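Local coordinates for DNA repair and recombination protein radB (Thermococcus kodakarensis, PDB 2CVH), which probably takes part in DNA repair and homologous recombination as a DNA-binding RecA-family protein with very weak ATPase activity, at residues G16-V21 against C176-R181; K33-L38 against P59-Q64; V109-I114 against Q136-I141; R181-P186 against V192-R197. All coordinates share one frame; numbering follows the deposited sequence.

Interaction 1 of 4, residues G16-V21 against C176-R181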
loop_
_atom_site.group_PDB
_atom_site.type_symbol
_atom_site.label_atom_id
_atom_site.label_comp_id
_atom_site.label_asym_id
_atom_site.label_seq_id
_atom_site.Cartn_x
_atom_site.Cartn_y
_atom_site.Cartn_z
ATOM N N GLY A 16 -13.388 1.509 1.364
ATOM C CA GLY A 16 -12.227 1.038 0.645
ATOM C C GLY A 16 -11.228 2.157 0.696
ATOM O O GLY A 16 -11.420 3.114 1.425
ATOM N N PHE A 17 -10.165 2.051 -0.073
ATOM C CA PHE A 17 -9.165 3.085 -0.082
ATOM C C PHE A 17 -9.732 4.357 -0.700
ATOM O O PHE A 17 -10.564 4.296 -1.610
ATOM C CB PHE A 17 -7.938 2.592 -0.821
ATOM C CG PHE A 17 -7.188 1.516 -0.088
ATOM C CD1 PHE A 17 -6.140 1.838 0.758
ATOM C CD2 PHE A 17 -7.491 0.165 -0.302
ATOM C CE1 PHE A 17 -5.390 0.843 1.379
ATOM C CE2 PHE A 17 -6.743 -0.848 0.315
ATOM C CZ PHE A 17 -5.686 -0.502 1.159
ATOM N N ALA A 18 -9.311 5.499 -0.151
ATOM C CA ALA A 18 -9.770 6.823 -0.564
ATOM C C ALA A 18 -9.026 7.413 -1.748
ATOM O O ALA A 18 -7.795 7.428 -1.777
ATOM C CB ALA A 18 -9.683 7.774 0.588
ATOM N N PRO A 19 -9.772 7.917 -2.740
ATOM C CA PRO A 19 -9.147 8.510 -3.914
ATOM C C PRO A 19 -8.573 9.874 -3.590
ATOM O O PRO A 19 -9.105 10.593 -2.751
ATOM C CB PRO A 19 -10.312 8.604 -4.903
ATOM C CG PRO A 19 -11.492 8.804 -4.042
ATOM C CD PRO A 19 -11.241 7.854 -2.901
ATOM N N GLY A 20 -7.457 10.208 -4.224
ATOM C CA GLY A 20 -6.866 11.509 -4.016
ATOM C C GLY A 20 -6.103 11.682 -2.739
ATOM O O GLY A 20 -5.826 12.819 -2.356
ATOM N N VAL A 21 -5.800 10.582 -2.050
ATOM C CA VAL A 21 -5.024 10.653 -0.805
ATOM C C VAL A 21 -4.040 9.496 -0.736
ATOM O O VAL A 21 -4.137 8.533 -1.522
ATOM C CB VAL A 21 -5.918 10.653 0.484
ATOM C CG1 VAL A 21 -6.894 11.845 0.461
ATOM C CG2 VAL A 21 -6.663 9.366 0.623
ATOM N N CYS A 176 0.565 11.135 4.499
ATOM C CA CYS A 176 -0.427 10.093 4.315
ATOM C C CYS A 176 -1.585 10.403 5.235
ATOM O O CYS A 176 -1.444 10.400 6.452
ATOM C CB CYS A 176 0.175 8.722 4.625
ATOM S SG CYS A 176 1.545 8.247 3.509
ATOM N N LYS A 177 -2.711 10.765 4.639
ATOM C CA LYS A 177 -3.907 11.109 5.387
ATOM C C LYS A 177 -4.513 9.915 6.101
ATOM O O LYS A 177 -5.099 10.056 7.174
ATOM C CB LYS A 177 -4.940 11.743 4.454
ATOM C CG LYS A 177 -5.071 13.269 4.597
ATOM C CD LYS A 177 -3.720 13.952 4.598
ATOM C CE LYS A 177 -3.837 15.440 4.751
ATOM N NZ LYS A 177 -2.453 15.979 4.882
ATOM N N ASP A 178 -4.420 8.752 5.478
ATOM C CA ASP A 178 -4.958 7.533 6.057
ATOM C C ASP A 178 -3.795 6.593 6.339
ATOM O O ASP A 178 -2.836 6.524 5.558
ATOM C CB ASP A 178 -5.957 6.880 5.101
ATOM C CG ASP A 178 -7.135 7.770 4.784
ATOM O OD1 ASP A 178 -7.301 8.784 5.488
ATOM O OD2 ASP A 178 -7.896 7.447 3.841
ATOM N N ILE A 179 -3.855 5.905 7.476
ATOM C CA ILE A 179 -2.793 4.997 7.870
ATOM C C ILE A 179 -3.400 3.749 8.487
ATOM O O ILE A 179 -4.221 3.831 9.413
ATOM C CB ILE A 179 -1.822 5.652 8.899
ATOM C CG1 ILE A 179 -1.231 6.952 8.329
ATOM C CG2 ILE A 179 -0.695 4.684 9.265
ATOM C CD1 ILE A 179 -0.034 7.493 9.099
ATOM N N LEU A 180 -3.019 2.601 7.942
ATOM C CA LEU A 180 -3.485 1.315 8.424
ATOM C C LEU A 180 -2.282 0.491 8.879
ATOM O O LEU A 180 -1.281 0.356 8.147
ATOM C CB LEU A 180 -4.188 0.554 7.305
ATOM C CG LEU A 180 -5.690 0.566 7.099
ATOM C CD1 LEU A 180 -5.989 -0.293 5.874
ATOM C CD2 LEU A 180 -6.389 0.008 8.310
ATOM N N ARG A 181 -2.370 -0.061 10.088
ATOM C CA ARG A 181 -1.291 -0.901 10.610
ATOM C C ARG A 181 -1.827 -2.333 10.538
ATOM O O ARG A 181 -2.993 -2.578 10.889
ATOM C CB ARG A 181 -0.970 -0.554 12.067
ATOM C CG ARG A 181 0.258 -1.279 12.603
ATOM C CD ARG A 181 0.474 -1.048 14.110
ATOM N NE ARG A 181 -0.422 -1.854 14.937
ATOM C CZ ARG A 181 -1.160 -1.386 15.944
ATOM N NH1 ARG A 181 -1.120 -0.096 16.265
ATOM N NH2 ARG A 181 -1.935 -2.211 16.652
HETATM O O HOH W 1 -7.897 5.163 2.326
#
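Asp-178 meets Ala-18 and Val-21 where strand 178-184 passes the loop leading into strand 22-26. Its CB leaves the backbone toward that loop, and chi1 of -60° sets CG beside the backbone N, anti to the carbonyl carbon, which carries the carboxylate out over the turn. There the two oxygens part company. OD1 is hydrogen-bonded outside the two segments, whereas OD2 is the atom that touches the loop. The CB methyl of Ala-18 lies 3.7 Å from OD2 of Asp-178, and CG2 of Val-21 approaches the same oxygen at 3.9 Å. A water links the two segments, donating to OD2 of Asp-178 at 2.7 Å and accepting from Ala-18 N at 2.9 Å, so a loop amide is satisfied through solvent. The same carboxylate oxygen also forms a salt bridge with Arg-199, which probably helps to keep it ionised. Beside this polar link, CB of Val-21 rests 4.2 Å from CB of Lys-177, whose amino end turns off to the carbonyl of Tyr-174. Ala-18 to Val-21 form a type II beta turn, with Gly-20 at its positive-phi position. The contact thus lies beside two neighbouring parallel strands: Asp-178 and Leu-180 bond through their backbones to Gln-24 of strand 22-26, while Phe-17, before the turn, packs on helix 33-44.

Interaction 2 of 4, residues K33-L38 against P59-Q64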
loop_
_atom_site.group_PDB
_atom_site.type_symbol
_atom_site.label_atom_id
_atom_site.label_comp_id
_atom_site.label_asym_id
_atom_site.label_seq_id
_atom_site.Cartn_x
_atom_site.Cartn_y
_atom_site.Cartn_z
ATOM N N LYS A 33 0.060 -6.841 3.835
ATOM C CA LYS A 33 0.027 -5.543 3.157
ATOM C C LYS A 33 0.093 -5.660 1.628
ATOM O O LYS A 33 -0.728 -5.064 0.919
ATOM C CB LYS A 33 1.075 -4.596 3.718
ATOM C CG LYS A 33 2.480 -5.073 3.685
ATOM C CD LYS A 33 3.356 -4.122 4.489
ATOM C CE LYS A 33 4.820 -4.295 4.149
ATOM N NZ LYS A 33 5.420 -5.558 4.630
ATOM N N THR A 34 1.012 -6.483 1.132
ATOM C CA THR A 34 1.139 -6.732 -0.300
ATOM C C THR A 34 -0.110 -7.459 -0.860
ATOM O O THR A 34 -0.655 -7.093 -1.915
ATOM C CB THR A 34 2.402 -7.557 -0.579
ATOM O OG1 THR A 34 3.531 -6.887 0.015
ATOM C CG2 THR A 34 2.621 -7.708 -2.103
ATOM N N THR A 35 -0.600 -8.453 -0.131
ATOM C CA THR A 35 -1.783 -9.156 -0.594
ATOM C C THR A 35 -2.949 -8.186 -0.664
ATOM O O THR A 35 -3.760 -8.256 -1.578
ATOM C CB THR A 35 -2.133 -10.383 0.313
ATOM O OG1 THR A 35 -0.971 -11.204 0.451
ATOM C CG2 THR A 35 -3.254 -11.240 -0.305
ATOM N N LEU A 36 -3.025 -7.264 0.292
ATOM C CA LEU A 36 -4.108 -6.281 0.318
ATOM C C LEU A 36 -3.991 -5.421 -0.951
ATOM O O LEU A 36 -4.985 -5.161 -1.646
ATOM C CB LEU A 36 -3.977 -5.385 1.556
ATOM C CG LEU A 36 -5.216 -4.830 2.268
ATOM C CD1 LEU A 36 -4.835 -3.495 2.917
ATOM C CD2 LEU A 36 -6.413 -4.653 1.339
ATOM N N ALA A 37 -2.773 -4.981 -1.238
ATOM C CA ALA A 37 -2.506 -4.171 -2.420
ATOM C C ALA A 37 -2.935 -4.922 -3.683
ATOM O O ALA A 37 -3.691 -4.378 -4.507
ATOM C CB ALA A 37 -1.015 -3.825 -2.488
ATOM N N LEU A 38 -2.497 -6.181 -3.790
ATOM C CA LEU A 38 -2.818 -7.049 -4.930
ATOM C C LEU A 38 -4.322 -7.208 -5.121
ATOM O O LEU A 38 -4.832 -7.098 -6.237
ATOM C CB LEU A 38 -2.194 -8.449 -4.755
ATOM C CG LEU A 38 -0.807 -8.898 -5.255
ATOM C CD1 LEU A 38 -0.589 -10.404 -4.972
ATOM C CD2 LEU A 38 -0.688 -8.677 -6.743
ATOM N N PRO A 59 3.420 -12.552 -9.441
ATOM C CA PRO A 59 2.526 -12.827 -10.570
ATOM C C PRO A 59 1.670 -14.044 -10.287
ATOM O O PRO A 59 0.453 -14.005 -10.474
ATOM C CB PRO A 59 3.505 -13.089 -11.715
ATOM C CG PRO A 59 4.637 -12.168 -11.406
ATOM C CD PRO A 59 4.813 -12.382 -9.913
ATOM N N GLU A 60 2.318 -15.103 -9.792
ATOM C CA GLU A 60 1.641 -16.367 -9.449
ATOM C C GLU A 60 0.572 -16.182 -8.386
ATOM O O GLU A 60 -0.530 -16.750 -8.484
ATOM C CB GLU A 60 2.641 -17.396 -8.933
ATOM C CG GLU A 60 3.513 -17.981 -9.999
ATOM C CD GLU A 60 4.824 -17.249 -10.180
ATOM O OE1 GLU A 60 4.973 -16.090 -9.731
ATOM O OE2 GLU A 60 5.716 -17.856 -10.795
ATOM N N ARG A 61 0.917 -15.398 -7.359
ATOM C CA ARG A 61 0.003 -15.101 -6.257
ATOM C C ARG A 61 -1.221 -14.340 -6.788
ATOM O O ARG A 61 -2.367 -14.662 -6.429
ATOM C CB ARG A 61 0.742 -14.317 -5.162
ATOM C CG ARG A 61 -0.047 -14.074 -3.886
ATOM C CD ARG A 61 -0.476 -15.379 -3.213
ATOM N NE ARG A 61 -1.048 -15.118 -1.895
ATOM C CZ ARG A 61 -2.291 -15.417 -1.534
ATOM N NH1 ARG A 61 -3.125 -16.007 -2.382
ATOM N NH2 ARG A 61 -2.717 -15.075 -0.328
ATOM N N LEU A 62 -0.990 -13.374 -7.683
ATOM C CA LEU A 62 -2.096 -12.625 -8.280
ATOM C C LEU A 62 -2.940 -13.549 -9.170
ATOM O O LEU A 62 -4.166 -13.447 -9.205
ATOM C CB LEU A 62 -1.576 -11.446 -9.091
ATOM C CG LEU A 62 -2.736 -10.657 -9.701
ATOM C CD1 LEU A 62 -3.391 -9.781 -8.629
ATOM C CD2 LEU A 62 -2.246 -9.823 -10.860
ATOM N N VAL A 63 -2.269 -14.423 -9.922
ATOM C CA VAL A 63 -2.940 -15.413 -10.784
ATOM C C VAL A 63 -3.819 -16.305 -9.893
ATOM O O VAL A 63 -4.991 -16.538 -10.188
ATOM C CB VAL A 63 -1.896 -16.318 -11.519
ATOM C CG1 VAL A 63 -2.584 -17.460 -12.242
ATOM C CG2 VAL A 63 -1.086 -15.490 -12.491
ATOM N N GLN A 64 -3.243 -16.793 -8.794
ATOM C CA GLN A 64 -3.977 -17.633 -7.852
ATOM C C GLN A 64 -5.185 -16.868 -7.378
ATOM O O GLN A 64 -6.323 -17.324 -7.514
ATOM C CB GLN A 64 -3.099 -17.989 -6.659
ATOM C CG GLN A 64 -3.793 -18.897 -5.648
ATOM C CD GLN A 64 -2.864 -19.363 -4.534
ATOM O OE1 GLN A 64 -2.855 -20.546 -4.172
ATOM N NE2 GLN A 64 -2.081 -18.439 -3.986
HETATM O O HOH W 2 -0.046 -13.557 0.587
#
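Helix 33-44, whose first two residues, Lys-33 and Thr-34, complete the predicted Walker A ATP-binding motif, packs through Thr-35 and Leu-38 on Arg-61 and Leu-62 of helix 59-67. The short segments cross at -57° with their axes 10.8 Å apart. Leu-38 carries most of the apolar contact, its two methyls dividing the work. CD2 of Leu-38 presses against CD1 of Leu-62 at 3.5 Å, closer than ordinary van der Waals contact, and also meets CB of Leu-62 at 3.7 Å. CD1 of Leu-38 instead meets the aliphatic stem of Arg-61 at a slant, 3.9 Å from its CG. A bend at chi2 of Arg-61 (60°) then turns the rest of that chain toward Thr-35, whose CG2 comes obliquely to within 3.9 Å of NH2 of Arg-61. One water joins the polar atoms here: it lies in the guanidinium plane, accepts from Arg-61 NE at 3.1 Å and is hydrogen-bonded to Thr-35 OG1 at 2.5 Å. NH2 of Arg-61 has its own acceptor in the carbonyl of Thr-212. With an alanine in place of Leu-38, both methyls would go, and Leu-62 and the Arg-61 stem would probably be left facing a gap between the helices. Phe-80 of strand 80-83, at one border of the sheet, touches both leucines, and helix 73-79 packs on Leu-62 through Leu-77.

Interaction 3 of 4, residues V109-I114 against Q136-I141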
loop_
_atom_site.group_PDB
_atom_site.type_symbol
_atom_site.label_atom_id
_atom_site.label_comp_id
_atom_site.label_asym_id
_atom_site.label_seq_id
_atom_site.Cartn_x
_atom_site.Cartn_y
_atom_site.Cartn_z
ATOM N N VAL A 109 -2.440 3.197 -7.697
ATOM C CA VAL A 109 -0.978 3.260 -7.747
ATOM C C VAL A 109 -0.560 2.583 -6.436
ATOM O O VAL A 109 -1.212 2.775 -5.411
ATOM C CB VAL A 109 -0.421 4.744 -7.758
ATOM C CG1 VAL A 109 1.099 4.746 -7.748
ATOM C CG2 VAL A 109 -0.931 5.511 -8.983
ATOM N N VAL A 110 0.501 1.787 -6.474
ATOM C CA VAL A 110 1.006 1.105 -5.291
ATOM C C VAL A 110 2.497 1.276 -5.319
ATOM O O VAL A 110 3.117 1.080 -6.362
ATOM C CB VAL A 110 0.710 -0.437 -5.291
ATOM C CG1 VAL A 110 1.309 -1.069 -4.041
ATOM C CG2 VAL A 110 -0.808 -0.718 -5.389
ATOM N N VAL A 111 3.070 1.738 -4.214
ATOM C CA VAL A 111 4.519 1.877 -4.145
ATOM C C VAL A 111 4.929 0.916 -3.047
ATOM O O VAL A 111 4.264 0.834 -2.016
ATOM C CB VAL A 111 4.975 3.326 -3.841
ATOM C CG1 VAL A 111 6.501 3.399 -3.889
ATOM C CG2 VAL A 111 4.376 4.298 -4.869
ATOM N N ASP A 112 5.988 0.152 -3.279
ATOM C CA ASP A 112 6.420 -0.840 -2.310
ATOM C C ASP A 112 7.928 -0.930 -2.356
ATOM O O ASP A 112 8.473 -1.720 -3.113
ATOM C CB ASP A 112 5.781 -2.188 -2.688
ATOM C CG ASP A 112 6.058 -3.302 -1.685
ATOM O OD1 ASP A 112 6.900 -3.148 -0.771
ATOM O OD2 ASP A 112 5.407 -4.359 -1.829
ATOM N N SER A 113 8.613 -0.215 -1.479
ATOM C CA SER A 113 8.008 0.627 -0.461
ATOM C C SER A 113 8.829 1.899 -0.374
ATOM O O SER A 113 8.348 2.974 -0.709
ATOM C CB SER A 113 8.066 -0.106 0.878
ATOM O OG SER A 113 9.374 -0.575 1.161
ATOM N N ILE A 114 10.076 1.722 0.073
ATOM C CA ILE A 114 11.129 2.738 0.255
ATOM C C ILE A 114 11.568 3.046 1.704
ATOM O O ILE A 114 11.147 4.039 2.309
ATOM C CB ILE A 114 10.916 4.066 -0.579
ATOM C CG1 ILE A 114 12.269 4.763 -0.774
ATOM C CG2 ILE A 114 9.920 5.034 0.100
ATOM C CD1 ILE A 114 12.190 6.057 -1.536
ATOM N N GLN A 136 5.213 13.909 -2.272
ATOM C CA GLN A 136 4.515 15.015 -2.910
ATOM C C GLN A 136 4.134 14.676 -4.345
ATOM O O GLN A 136 3.026 15.007 -4.778
ATOM C CB GLN A 136 5.335 16.306 -2.854
ATOM C CG GLN A 136 5.082 17.108 -1.585
ATOM C CD GLN A 136 3.592 17.216 -1.255
ATOM O OE1 GLN A 136 3.144 16.744 -0.206
ATOM N NE2 GLN A 136 2.818 17.824 -2.160
ATOM N N VAL A 137 5.038 14.034 -5.086
ATOM C CA VAL A 137 4.721 13.646 -6.457
ATOM C C VAL A 137 3.552 12.654 -6.431
ATOM O O VAL A 137 2.593 12.793 -7.194
ATOM C CB VAL A 137 5.948 13.047 -7.190
ATOM C CG1 VAL A 137 5.566 12.582 -8.611
ATOM C CG2 VAL A 137 7.044 14.092 -7.273
ATOM N N LEU A 138 3.571 11.726 -5.481
ATOM C CA LEU A 138 2.489 10.745 -5.372
ATOM C C LEU A 138 1.158 11.417 -5.026
ATOM O O LEU A 138 0.113 11.052 -5.584
ATOM C CB LEU A 138 2.843 9.652 -4.343
ATOM C CG LEU A 138 3.981 8.732 -4.812
ATOM C CD1 LEU A 138 4.500 7.854 -3.678
ATOM C CD2 LEU A 138 3.520 7.890 -6.019
ATOM N N LEU A 139 1.178 12.392 -4.114
ATOM C CA LEU A 139 -0.061 13.101 -3.755
ATOM C C LEU A 139 -0.576 13.861 -4.987
ATOM O O LEU A 139 -1.773 13.870 -5.277
ATOM C CB LEU A 139 0.155 14.066 -2.574
ATOM C CG LEU A 139 -1.098 14.823 -2.081
ATOM C CD1 LEU A 139 -2.201 13.883 -1.609
ATOM C CD2 LEU A 139 -0.699 15.747 -0.975
ATOM N N TRP A 140 0.352 14.447 -5.734
ATOM C CA TRP A 140 0.054 15.173 -6.972
ATOM C C TRP A 140 -0.626 14.195 -7.949
ATOM O O TRP A 140 -1.691 14.489 -8.512
ATOM C CB TRP A 140 1.384 15.650 -7.564
ATOM C CG TRP A 140 1.345 16.800 -8.519
ATOM C CD1 TRP A 140 0.254 17.538 -8.896
ATOM C CD2 TRP A 140 2.470 17.358 -9.211
ATOM N NE1 TRP A 140 0.637 18.526 -9.783
ATOM C CE2 TRP A 140 1.992 18.439 -9.989
ATOM C CE3 TRP A 140 3.841 17.049 -9.248
ATOM C CZ2 TRP A 140 2.835 19.215 -10.800
ATOM C CZ3 TRP A 140 4.677 17.815 -10.054
ATOM C CH2 TRP A 140 4.170 18.890 -10.818
ATOM N N ILE A 141 -0.015 13.026 -8.143
ATOM C CA ILE A 141 -0.594 12.015 -9.037
ATOM C C ILE A 141 -1.994 11.621 -8.553
ATOM O O ILE A 141 -2.948 11.592 -9.350
ATOM C CB ILE A 141 0.303 10.720 -9.159
ATOM C CG1 ILE A 141 1.604 11.042 -9.903
ATOM C CG2 ILE A 141 -0.447 9.594 -9.879
ATOM C CD1 ILE A 141 2.669 9.966 -9.771
#
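Val-111 and Leu-138 reach toward each other tip to tip between strand 106-112 and helix 128-145. With CG of Leu-138 beside its backbone N (chi1 -69°) and the chain extended beyond it, the fork of the leucine is directed at the strand. CG2 of Val-111 is received by both prongs, 3.8 Å from CD1 and 3.9 Å from CD2 of Leu-138. Two residues back along the strand, Val-109 points to the same side and spreads its methyls over two helical residues: its CG1 lies 4.3 Å from CD2 of Leu-138, and its CG2 4.2 Å from CG2 of Ile-141. Leu-138 is therefore met by both valines, while Ile-141, one helical turn further on, meets Val-109 alone of the two. This match of every second strand residue with residues three apart on the helix suits the nearly antiparallel course of the two segments, whose N-to-C directions differ by 164°. All four side chains are buried, and their contact is wholly apolar. The contact belongs to a beta-alpha-beta crossover, in which helix 128-145 covers one face of the sheet and the chain returns in strand 149-153, the parallel neighbour of strand 106-112. Val-149 of that strand touches Val-109 and Leu-138, helix 90-101 flanks Ile-141 through Leu-98, and Val-110 points away from the helix, touching Ile-152 and strand 47-52.

Interaction 4 of 4, residues R181-P186 against V192-R197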
loop_
_atom_site.group_PDB
_atom_site.type_symbol
_atom_site.label_atom_id
_atom_site.label_comp_id
_atom_site.label_asym_id
_atom_site.label_seq_id
_atom_site.Cartn_x
_atom_site.Cartn_y
_atom_site.Cartn_z
ATOM N N ARG A 181 -2.370 -0.061 10.088
ATOM C CA ARG A 181 -1.291 -0.901 10.610
ATOM C C ARG A 181 -1.827 -2.333 10.538
ATOM O O ARG A 181 -2.993 -2.578 10.889
ATOM C CB ARG A 181 -0.970 -0.554 12.067
ATOM C CG ARG A 181 0.258 -1.279 12.603
ATOM C CD ARG A 181 0.474 -1.048 14.110
ATOM N NE ARG A 181 -0.422 -1.854 14.937
ATOM C CZ ARG A 181 -1.160 -1.386 15.944
ATOM N NH1 ARG A 181 -1.120 -0.096 16.265
ATOM N NH2 ARG A 181 -1.935 -2.211 16.652
ATOM N N LEU A 182 -1.030 -3.261 10.021
ATOM C CA LEU A 182 -1.499 -4.628 9.951
ATOM C C LEU A 182 -0.672 -5.455 10.923
ATOM O O LEU A 182 0.556 -5.370 10.935
ATOM C CB LEU A 182 -1.362 -5.180 8.533
ATOM C CG LEU A 182 -1.921 -4.407 7.343
ATOM C CD1 LEU A 182 -1.814 -5.314 6.143
ATOM C CD2 LEU A 182 -3.360 -3.988 7.537
ATOM N N ASP A 183 -1.344 -6.196 11.791
ATOM C CA ASP A 183 -0.626 -7.030 12.745
ATOM C C ASP A 183 -1.025 -8.472 12.563
ATOM O O ASP A 183 -2.162 -8.764 12.146
ATOM C CB ASP A 183 -0.969 -6.630 14.185
ATOM C CG ASP A 183 -0.543 -5.223 14.518
ATOM O OD1 ASP A 183 0.601 -4.826 14.198
ATOM O OD2 ASP A 183 -1.376 -4.515 15.101
ATOM N N LYS A 184 -0.125 -9.370 12.968
ATOM C CA LYS A 184 -0.378 -10.814 12.884
ATOM C C LYS A 184 -0.967 -11.377 14.169
ATOM O O LYS A 184 -0.460 -11.079 15.246
ATOM C CB LYS A 184 0.926 -11.560 12.654
ATOM C CG LYS A 184 1.643 -11.221 11.410
ATOM C CD LYS A 184 2.911 -12.011 11.335
ATOM C CE LYS A 184 3.610 -11.767 10.025
ATOM N NZ LYS A 184 4.958 -12.393 9.981
ATOM N N LEU A 185 -2.050 -12.143 14.074
ATOM C CA LEU A 185 -2.601 -12.810 15.254
ATOM C C LEU A 185 -1.879 -14.174 15.289
ATOM O O LEU A 185 -1.459 -14.667 14.246
ATOM C CB LEU A 185 -4.119 -12.923 15.169
ATOM C CG LEU A 185 -4.826 -11.560 15.373
ATOM C CD1 LEU A 185 -6.330 -11.703 15.449
ATOM C CD2 LEU A 185 -4.365 -10.921 16.644
ATOM N N PRO A 186 -1.689 -14.787 16.481
ATOM C CA PRO A 186 -0.981 -16.079 16.553
ATOM C C PRO A 186 -1.732 -17.355 16.133
ATOM O O PRO A 186 -1.844 -18.302 16.898
ATOM C CB PRO A 186 -0.524 -16.118 18.009
ATOM C CG PRO A 186 -1.717 -15.570 18.707
ATOM C CD PRO A 186 -2.097 -14.354 17.836
ATOM N N VAL A 192 -5.032 -8.573 11.833
ATOM C CA VAL A 192 -5.941 -7.504 12.230
ATOM C C VAL A 192 -5.351 -6.196 11.703
ATOM O O VAL A 192 -4.132 -6.011 11.699
ATOM C CB VAL A 192 -6.133 -7.437 13.786
ATOM C CG1 VAL A 192 -4.796 -7.114 14.472
ATOM C CG2 VAL A 192 -7.269 -6.415 14.177
ATOM N N ALA A 193 -6.200 -5.338 11.160
ATOM C CA ALA A 193 -5.731 -4.042 10.686
ATOM C C ALA A 193 -6.234 -2.971 11.690
ATOM O O ALA A 193 -7.346 -3.060 12.201
ATOM C CB ALA A 193 -6.282 -3.753 9.276
ATOM N N VAL A 194 -5.398 -1.996 12.004
ATOM C CA VAL A 194 -5.815 -0.937 12.892
ATOM C C VAL A 194 -5.721 0.368 12.114
ATOM O O VAL A 194 -4.691 0.660 11.493
ATOM C CB VAL A 194 -4.924 -0.861 14.146
ATOM C CG1 VAL A 194 -5.404 0.265 15.070
ATOM C CG2 VAL A 194 -4.949 -2.190 14.894
ATOM N N LEU A 195 -6.838 1.090 12.081
ATOM C CA LEU A 195 -6.939 2.392 11.411
ATOM C C LEU A 195 -6.371 3.434 12.372
ATOM O O LEU A 195 -7.085 3.967 13.220
ATOM C CB LEU A 195 -8.398 2.725 11.122
ATOM C CG LEU A 195 -8.629 3.915 10.201
ATOM C CD1 LEU A 195 -7.869 3.738 8.883
ATOM C CD2 LEU A 195 -10.087 4.058 9.954
ATOM N N GLU A 196 -5.080 3.692 12.249
ATOM C CA GLU A 196 -4.402 4.637 13.118
ATOM C C GLU A 196 -4.645 6.078 12.756
ATOM O O GLU A 196 -4.518 6.976 13.593
ATOM C CB GLU A 196 -2.913 4.374 13.080
ATOM C CG GLU A 196 -2.611 2.967 13.385
ATOM C CD GLU A 196 -1.196 2.801 13.755
ATOM O OE1 GLU A 196 -0.337 3.304 13.000
ATOM O OE2 GLU A 196 -0.953 2.207 14.823
ATOM N N ARG A 197 -4.984 6.311 11.502
ATOM C CA ARG A 197 -5.205 7.656 11.076
ATOM C C ARG A 197 -6.113 7.641 9.886
ATOM O O ARG A 197 -5.970 6.817 8.970
ATOM C CB ARG A 197 -3.866 8.307 10.735
ATOM C CG ARG A 197 -3.992 9.760 10.330
ATOM C CD ARG A 197 -2.854 10.565 10.902
ATOM N NE ARG A 197 -1.680 10.587 10.048
ATOM C CZ ARG A 197 -0.435 10.735 10.494
ATOM N NH1 ARG A 197 -0.178 10.863 11.789
ATOM N NH2 ARG A 197 0.554 10.811 9.632
#
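Backbone hydrogen bonds join Arg-181 to Val-194 and Asp-183 to Val-192, each an antiparallel hydrogen-bonded pair with two bonds. The shortest of the four runs from Val-194 N to Arg-181 O, at 2.7 Å. Leu-182 and Ala-193 form the non-hydrogen-bonded pair between them, and the CA of Ala-193 adds a CA-H...O contact of 3.1 Å to Arg-181 O. Salt bridges form a network round Arg-181, whose chain bends at chi3 (78°) to bring its guanidinium over the strands. NE and NH2 grip Asp-183 side-on, both at 2.8 Å from its OD2 and using its syn lone pair. NH1 reaches OE2 of Glu-196 at 2.7 Å on its anti side, but tilted out of the carboxylate plane and along a bent bond, with guanidinium and carboxylate planes 82° apart. OE1 of Glu-196 is bonded to Tyr-26. Removing the guanidinium, as a methionine here would, is likely to leave Asp-183 and Glu-196 without the charge that links them. Packing contacts lie on both faces: CG2 of Val-194 sits over one face of the Arg-181 guanidinium, 3.5 Å from NH2, whereas on the other face of the sheet CD2 of Leu-182 presses against CB of Ala-193 at a tight 3.4 Å. The two strands form a beta hairpin, with a classic bulge where Glu-196 and Arg-197 face Ile-179; strand 22-26 borders it beyond 178-184, and strand 206-212 beyond 190-197.

In the fold
Interaction 3 is the fully buried contact, purely apolar, between sheet and helix; the other three mix buried residues with more exposed ones and bring in water or charge. Interactions 1 and 4 share Arg-181 and strand 178-184, the first joining it to a loop through a bridging water and a few direct contacts, the second pairing it directly with its antiparallel neighbour. Interaction 2 joins two helices, leucines on one side and a water-bridged arginine on the other. Helix 33-44 connects the set: Leu-36 meets Phe-17 of interaction 1, Ala-37 meets Val-110 of interaction 3, and the Lys-33 backbone meets Leu-182 of interaction 4. Interactions 3 and 4 reach the same sheet without touching.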